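Local coordinates for histidine triad (HIT) protein (PDB 3OHE) that probably acts as a hydrolase of the histidine triad family, members of which commonly act on nucleotide substrates, and binds calcium ions in the crystal, at residues F73-N79 with H93-Q99; F3-L9 with M86-H91. All coordinates share one frame; numbering follows the deposited sequence. Where two conformers were deposited one is given.

Contact 1. Residues F73-N79 with H93-Q99; sequences FGGDKMN and HHIVRYQ
The contact between F73-N79 and H93-Q99 is an antiparallel pairing at the open end of the hairpin formed by strands 77-82 and 92-97, with N79 facing I95 and K77 facing R97 as hydrogen-bonded pairs and M78 facing V96 as a non-hydrogen-bonded one. N79 N gives a bond of 2.9 Å to I95 O, and I95 N returns one of 2.8 Å to N79 O. The ladder ends in a classic beta bulge: D76 and K77 both stand opposite R97, and R97 O takes the amide protons of both. Beyond it, the carboxylate of D76 grips the chain after the strand, OD2 accepting from Q99 N at 2.8 Å through its anti lone pair in a nearly straight bond. The Y98 hydroxyl reaches back to the helix end, OH donating to F73 O at 2.7 Å, with that oxygen in the plane of the ring at its edge. G75 passes so close to V96 (CA to CG1 3.5 Å) that there is no room for a side chain. N79, its CG beside the backbone N (chi1 -70°), lays its amide against R97 CG while OD1 accepts from R97 NH1 at 2.9 Å; amide and guanidinium are almost perpendicular (87°). A leucine here would probably leave R97 NH1 without this acceptor, although D101 and G106 O would still hold the guanidinium, and would cost N85 of the second subunit its bond to N79 ND2. M78 and V96 face helix 52-72, whereas I95 and R97 lie under the loop carrying V108. Strand 77-82 is one edge of the sheet within the chain, strand 92-97 pairs on its other side with strand 34-39, and K77 NZ reaches L83 O and E46 of the second subunit, the latter in a salt bridge.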
loop_
_atom_site.group_PDB
_atom_site.type_symbol
_atom_site.label_atom_id
_atom_site.label_comp_id
_atom_site.label_asym_id
_atom_site.label_seq_id
_atom_site.Cartn_x
_atom_site.Cartn_y
_atom_site.Cartn_z
ATOM N N PHE A 73 19.254 -1.117 -3.532
ATOM C CA PHE A 73 19.176 -2.568 -3.460
ATOM C C PHE A 73 19.009 -3.200 -4.862
ATOM O O PHE A 73 18.804 -4.391 -4.972
ATOM C CB PHE A 73 18.005 -2.977 -2.530
ATOM C CG PHE A 73 18.213 -2.600 -1.094
ATOM C CD1 PHE A 73 19.145 -3.275 -0.337
ATOM C CD2 PHE A 73 17.514 -1.570 -0.511
ATOM C CE1 PHE A 73 19.366 -2.935 0.988
ATOM C CE2 PHE A 73 17.744 -1.220 0.799
ATOM C CZ PHE A 73 18.642 -1.883 1.544
ATOM N N GLY A 74 19.095 -2.405 -5.924
ATOM C CA GLY A 74 18.966 -2.892 -7.302
ATOM C C GLY A 74 17.723 -3.721 -7.533
ATOM O O GLY A 74 17.785 -4.817 -8.095
ATOM N N GLY A 75 16.590 -3.190 -7.093
ATOM C CA GLY A 75 15.352 -3.956 -7.119
ATOM C C GLY A 75 14.686 -4.039 -8.470
ATOM O O GLY A 75 14.957 -3.239 -9.380
ATOM N N ASP A 76 13.794 -5.018 -8.612
ATOM C CA ASP A 76 12.966 -5.119 -9.794
ATOM C C ASP A 76 11.622 -4.393 -9.679
ATOM O O ASP A 76 11.121 -3.851 -10.673
ATOM C CB ASP A 76 12.710 -6.573 -10.193
ATOM C CG ASP A 76 13.968 -7.300 -10.645
ATOM O OD1 ASP A 76 14.878 -6.642 -11.208
ATOM O OD2 ASP A 76 14.079 -8.532 -10.412
ATOM N N LYS A 77 11.010 -4.382 -8.495
ATOM C CA LYS A 77 9.691 -3.808 -8.274
ATOM C C LYS A 77 9.573 -3.474 -6.789
ATOM O O LYS A 77 10.049 -4.207 -5.969
ATOM C CB LYS A 77 8.608 -4.805 -8.671
ATOM C CG LYS A 77 7.196 -4.265 -8.684
ATOM C CD LYS A 77 6.962 -3.209 -9.778
ATOM C CE LYS A 77 5.582 -2.488 -9.670
ATOM N NZ LYS A 77 5.400 -1.836 -8.320
HETATM N N MSE A 78 8.911 -2.351 -6.490
HETATM C CA MSE A 78 8.540 -2.066 -5.109
HETATM C C MSE A 78 7.179 -2.577 -4.765
HETATM O O MSE A 78 6.286 -2.628 -5.610
HETATM C CB MSE A 78 8.547 -0.555 -4.824
HETATM C CG MSE A 78 9.914 0.051 -4.873
HETATM SE SE MSE A 78 11.186 -0.662 -3.564
HETATM C CE MSE A 78 10.414 -0.284 -1.877
ATOM N N ASN A 79 7.024 -2.950 -3.502
ATOM C CA ASN A 79 5.690 -3.214 -2.931
ATOM C C ASN A 79 5.532 -2.285 -1.713
ATOM O O ASN A 79 6.389 -2.284 -0.821
ATOM C CB ASN A 79 5.541 -4.655 -2.494
ATOM C CG ASN A 79 5.474 -5.693 -3.621
ATOM O OD1 ASN A 79 5.376 -6.886 -3.272
ATOM N ND2 ASN A 79 5.491 -5.308 -4.890
ATOM N N HIS A 93 4.659 -0.273 4.914
ATOM C CA HIS A 93 5.659 -1.244 4.432
ATOM C C HIS A 93 6.233 -0.834 3.101
ATOM O O HIS A 93 5.490 -0.446 2.214
ATOM C CB HIS A 93 5.001 -2.616 4.236
ATOM C CG HIS A 93 4.409 -3.205 5.466
ATOM N ND1 HIS A 93 5.178 -3.828 6.416
ATOM C CD2 HIS A 93 3.123 -3.318 5.852
ATOM C CE1 HIS A 93 4.378 -4.276 7.362
ATOM N NE2 HIS A 93 3.129 -3.978 7.048
ATOM N N HIS A 94 7.557 -0.962 2.966
ATOM C CA HIS A 94 8.283 -0.733 1.711
ATOM C C HIS A 94 9.206 -1.930 1.487
ATOM O O HIS A 94 10.167 -2.106 2.239
ATOM C CB HIS A 94 9.114 0.555 1.776
ATOM C CG HIS A 94 8.328 1.775 2.102
ATOM N ND1 HIS A 94 7.862 2.048 3.365
ATOM C CD2 HIS A 94 7.892 2.775 1.317
ATOM C CE1 HIS A 94 7.168 3.175 3.325
ATOM N NE2 HIS A 94 7.174 3.644 2.097
ATOM N N ILE A 95 8.856 -2.752 0.502
ATOM C CA ILE A 95 9.550 -4.038 0.303
ATOM C C ILE A 95 10.113 -4.079 -1.117
ATOM O O ILE A 95 9.373 -3.898 -2.086
ATOM C CB ILE A 95 8.614 -5.222 0.532
ATOM C CG1 ILE A 95 7.857 -5.079 1.873
ATOM C CG2 ILE A 95 9.418 -6.538 0.490
ATOM C CD1 ILE A 95 6.741 -6.068 2.078
ATOM N N VAL A 96 11.425 -4.238 -1.231
ATOM C CA VAL A 96 12.064 -4.434 -2.534
ATOM C C VAL A 96 11.874 -5.868 -2.985
ATOM O O VAL A 96 12.163 -6.798 -2.239
ATOM C CB VAL A 96 13.572 -4.075 -2.482
ATOM C CG1 VAL A 96 14.214 -4.337 -3.853
ATOM C CG2 VAL A 96 13.786 -2.660 -2.047
ATOM N N ARG A 97 11.369 -6.024 -4.207
ATOM C CA ARG A 97 11.137 -7.349 -4.779
ATOM C C ARG A 97 12.054 -7.607 -5.971
ATOM O O ARG A 97 12.464 -6.662 -6.673
ATOM C CB ARG A 97 9.674 -7.484 -5.256
ATOM C CG ARG A 97 8.649 -7.206 -4.195
ATOM C CD ARG A 97 8.748 -8.127 -2.994
ATOM N NE ARG A 97 8.669 -9.537 -3.381
ATOM C CZ ARG A 97 7.544 -10.212 -3.540
ATOM N NH1 ARG A 97 6.381 -9.648 -3.351
ATOM N NH2 ARG A 97 7.589 -11.484 -3.918
ATOM N N TYR A 98 12.334 -8.890 -6.190
ATOM C CA TYR A 98 13.156 -9.341 -7.291
ATOM C C TYR A 98 12.432 -10.496 -7.966
ATOM O O TYR A 98 11.855 -11.328 -7.291
ATOM C CB TYR A 98 14.525 -9.833 -6.820
ATOM C CG TYR A 98 15.296 -8.850 -5.973
ATOM C CD1 TYR A 98 16.154 -7.940 -6.547
ATOM C CD2 TYR A 98 15.194 -8.865 -4.605
ATOM C CE1 TYR A 98 16.864 -7.043 -5.752
ATOM C CE2 TYR A 98 15.881 -8.010 -3.822
ATOM C CZ TYR A 98 16.750 -7.108 -4.389
ATOM O OH TYR A 98 17.443 -6.247 -3.567
ATOM N N GLN A 99 12.583 -10.612 -9.283
ATOM C CA GLN A 99 12.056 -11.787 -9.990
ATOM C C GLN A 99 12.663 -13.085 -9.427
ATOM O O GLN A 99 12.037 -14.150 -9.511
ATOM C CB GLN A 99 12.329 -11.655 -11.482
ATOM C CG GLN A 99 11.720 -10.442 -12.168
ATOM C CD GLN A 99 12.008 -10.496 -13.666
ATOM O OE1 GLN A 99 11.606 -11.438 -14.356
ATOM N NE2 GLN A 99 12.754 -9.518 -14.159
HETATM O O HOH W 1 13.943 -7.046 -13.697
#

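Contact 2. Residues F3-L9 with M86-H91; sequences FQLHERL and MVPQLH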
loop_
_atom_site.group_PDB
_atom_site.type_symbol
_atom_site.label_atom_id
_atom_site.label_comp_id
_atom_site.label_asym_id
_atom_site.label_seq_id
_atom_site.Cartn_x
_atom_site.Cartn_y
_atom_site.Cartn_z
ATOM N N PHE A 3 2.892 9.992 21.304
ATOM C CA PHE A 3 3.156 8.827 20.463
ATOM C C PHE A 3 4.018 7.812 21.225
ATOM O O PHE A 3 5.017 8.193 21.859
ATOM C CB PHE A 3 3.845 9.232 19.160
ATOM C CG PHE A 3 4.304 8.060 18.338
ATOM C CD1 PHE A 3 3.385 7.374 17.588
ATOM C CD2 PHE A 3 5.605 7.641 18.373
ATOM C CE1 PHE A 3 3.768 6.285 16.830
ATOM C CE2 PHE A 3 6.001 6.533 17.616
ATOM C CZ PHE A 3 5.076 5.889 16.855
ATOM N N GLN A 4 3.673 6.547 21.116
ATOM C CA GLN A 4 4.492 5.466 21.634
ATOM C C GLN A 4 4.493 4.329 20.644
ATOM O O GLN A 4 3.428 3.819 20.259
ATOM C CB GLN A 4 3.962 4.992 22.984
ATOM C CG GLN A 4 4.845 3.966 23.644
ATOM C CD GLN A 4 4.307 3.590 24.987
ATOM O OE1 GLN A 4 4.525 4.302 25.996
ATOM N NE2 GLN A 4 3.498 2.526 25.008
ATOM N N LEU A 5 5.666 3.914 20.194
ATOM C CA LEU A 5 5.751 2.836 19.208
ATOM C C LEU A 5 5.077 1.577 19.768
ATOM O O LEU A 5 5.322 1.175 20.917
ATOM C CB LEU A 5 7.212 2.532 18.877
ATOM C CG LEU A 5 7.441 1.512 17.767
ATOM C CD1 LEU A 5 6.939 2.001 16.414
ATOM C CD2 LEU A 5 8.942 1.177 17.639
ATOM N N HIS A 6 4.243 0.923 18.965
ATOM C CA HIS A 6 3.552 -0.291 19.354
ATOM C C HIS A 6 4.551 -1.403 19.650
ATOM O O HIS A 6 5.515 -1.574 18.907
ATOM C CB HIS A 6 2.569 -0.692 18.248
ATOM C CG HIS A 6 1.608 -1.752 18.624
ATOM N ND1 HIS A 6 1.961 -3.080 18.712
ATOM C CD2 HIS A 6 0.286 -1.684 18.924
ATOM C CE1 HIS A 6 0.892 -3.788 19.032
ATOM N NE2 HIS A 6 -0.140 -2.966 19.141
ATOM N N GLU A 7 4.314 -2.159 20.717
ATOM C CA GLU A 7 5.238 -3.201 21.153
ATOM C C GLU A 7 5.508 -4.238 20.082
ATOM O O GLU A 7 6.632 -4.759 20.010
ATOM C CB GLU A 7 4.726 -3.882 22.427
ATOM C CG GLU A 7 3.426 -4.679 22.261
ATOM C CD GLU A 7 3.548 -6.118 21.717
ATOM O OE1 GLU A 7 4.648 -6.752 21.794
ATOM O OE2 GLU A 7 2.508 -6.636 21.211
ATOM N N ARG A 8 4.522 -4.567 19.252
ATOM C CA ARG A 8 4.746 -5.592 18.216
ATOM C C ARG A 8 5.703 -5.066 17.138
ATOM O O ARG A 8 6.553 -5.778 16.626
ATOM C CB ARG A 8 3.424 -6.058 17.603
ATOM C CG ARG A 8 3.543 -7.080 16.506
ATOM C CD ARG A 8 4.092 -8.439 16.861
ATOM N NE ARG A 8 4.058 -9.291 15.657
ATOM C CZ ARG A 8 2.958 -9.853 15.131
ATOM N NH1 ARG A 8 1.754 -9.707 15.690
ATOM N NH2 ARG A 8 3.068 -10.590 14.021
ATOM N N LEU A 9 5.539 -3.795 16.777
ATOM C CA LEU A 9 6.467 -3.165 15.817
ATOM C C LEU A 9 7.873 -3.124 16.403
ATOM O O LEU A 9 8.831 -3.468 15.715
ATOM C CB LEU A 9 5.997 -1.768 15.415
ATOM C CG LEU A 9 4.734 -1.734 14.557
ATOM C CD1 LEU A 9 4.247 -0.304 14.322
ATOM C CD2 LEU A 9 4.907 -2.485 13.256
HETATM N N MSE A 86 -3.605 -6.674 12.477
HETATM C CA MSE A 86 -3.193 -7.101 13.830
HETATM C C MSE A 86 -2.711 -5.937 14.719
HETATM O O MSE A 86 -2.892 -5.950 15.924
HETATM C CB MSE A 86 -2.068 -8.159 13.742
HETATM C CG MSE A 86 -2.568 -9.459 13.147
HETATM SE SE MSE A 86 -1.270 -10.889 12.868
HETATM C CE MSE A 86 0.012 -9.896 11.797
ATOM N N VAL A 87 -2.065 -4.949 14.112
ATOM C CA VAL A 87 -1.375 -3.846 14.777
ATOM C C VAL A 87 -2.061 -2.576 14.351
ATOM O O VAL A 87 -1.992 -2.192 13.175
ATOM C CB VAL A 87 0.114 -3.844 14.419
ATOM C CG1 VAL A 87 0.787 -2.594 14.967
ATOM C CG2 VAL A 87 0.778 -5.148 14.939
ATOM N N PRO A 88 -2.747 -1.903 15.278
ATOM C CA PRO A 88 -3.610 -0.779 14.859
ATOM C C PRO A 88 -2.848 0.515 14.555
ATOM O O PRO A 88 -3.378 1.373 13.887
ATOM C CB PRO A 88 -4.551 -0.582 16.061
ATOM C CG PRO A 88 -3.722 -1.037 17.262
ATOM C CD PRO A 88 -2.921 -2.224 16.712
ATOM N N GLN A 89 -1.598 0.590 14.966
ATOM C CA GLN A 89 -0.768 1.754 14.739
ATOM C C GLN A 89 -0.335 1.816 13.281
ATOM O O GLN A 89 0.373 0.943 12.809
ATOM C CB GLN A 89 0.429 1.678 15.656
ATOM C CG GLN A 89 1.403 2.865 15.546
ATOM C CD GLN A 89 2.387 2.867 16.686
ATOM O OE1 GLN A 89 3.439 2.227 16.626
ATOM N NE2 GLN A 89 2.008 3.529 17.782
ATOM N N LEU A 90 -0.726 2.876 12.593
ATOM C CA LEU A 90 -0.416 3.054 11.178
ATOM C C LEU A 90 1.094 2.871 10.934
ATOM O O LEU A 90 1.923 3.541 11.552
ATOM C CB LEU A 90 -0.812 4.447 10.715
ATOM C CG LEU A 90 -0.388 4.864 9.290
ATOM C CD1 LEU A 90 -0.997 3.941 8.241
ATOM C CD2 LEU A 90 -0.735 6.318 9.058
ATOM N N HIS A 91 1.414 1.994 9.964
ATOM C CA HIS A 91 2.781 1.803 9.547
ATOM C C HIS A 91 2.766 1.413 8.075
ATOM O O HIS A 91 1.891 0.680 7.632
ATOM C CB HIS A 91 3.508 0.808 10.455
ATOM C CG HIS A 91 2.919 -0.566 10.484
ATOM N ND1 HIS A 91 1.786 -0.870 11.199
ATOM C CD2 HIS A 91 3.362 -1.746 9.976
ATOM C CE1 HIS A 91 1.543 -2.174 11.101
ATOM N NE2 HIS A 91 2.475 -2.725 10.346
#
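Q89 meets the N-terminal segment with the whole of its side-chain amide. An extended chain, CG anti to the backbone N (chi1 -179°), carries both amide atoms to main-chain partners two residues apart: NE2 donates to Q4 O at 2.9 Å and OE1 accepts from H6 N at 2.8 Å. Q4 O lies in the plane of the Q89 amide, yet NE2 approaches from above the carbonyl plane of Q4. The F3 ring, inclined by 30° to that amide, rests against NE2 through CE1, and methyls of L5 and L9 close on OE1.

Next to it, H6 turns its imidazole back over the start of helix 7-12. ND1 accepts from R8 N at 3.0 Å, making H6 the N-cap, while CG1 of V87 sits over the centre of one ring face in a CH-pi contact (3.9 Å to the centroid). The other methyl of V87, CG2, packs on R8 CG, and the R8 guanidinium continues to a salt bridge with D12.

Deeper in, L9 CD2 lies over the face of the H91 ring, 3.7 Å from its centroid. The first torsion of H91 (chi1 61°) brings ND1 round to donate to Q89 O at 2.8 Å. NE2 is hydrogen-bonded to a glycerol, probably from the crystallisation liquor. The Q-x-H-x-H spacing of Q89, H91 and H93 is consistent with the histidine triad signature, with Q89 apparently in place of its first histidine; the bond to Q89 O and the leucine cover fix the imidazole's rotation and leave NE2 bonded to the glycerol, which may mark the substrate pocket.

In the fold
From the N terminus, segment 3-9 comes first and waits for 86-91, so contact 2 closes a span of 76 residues that takes in strands 13-18, 22-27, 34-39 and 77-82 and helix 52-72. Contact 1 opens within that span at 73-79 and shuts at 93-99, after 86-91 has passed; its 13-residue loop holds the rest of the hairpin and its turn. The two therefore cross rather than nest. Their later segments are separated by one residue, and the rings of H91 and H93 meet there, yet the contact centres lie 23 Å apart on opposite sides of the chain's centre. Contact 1 pairs two strands, while contact 2 ties the chain's beginning to the loop joining them.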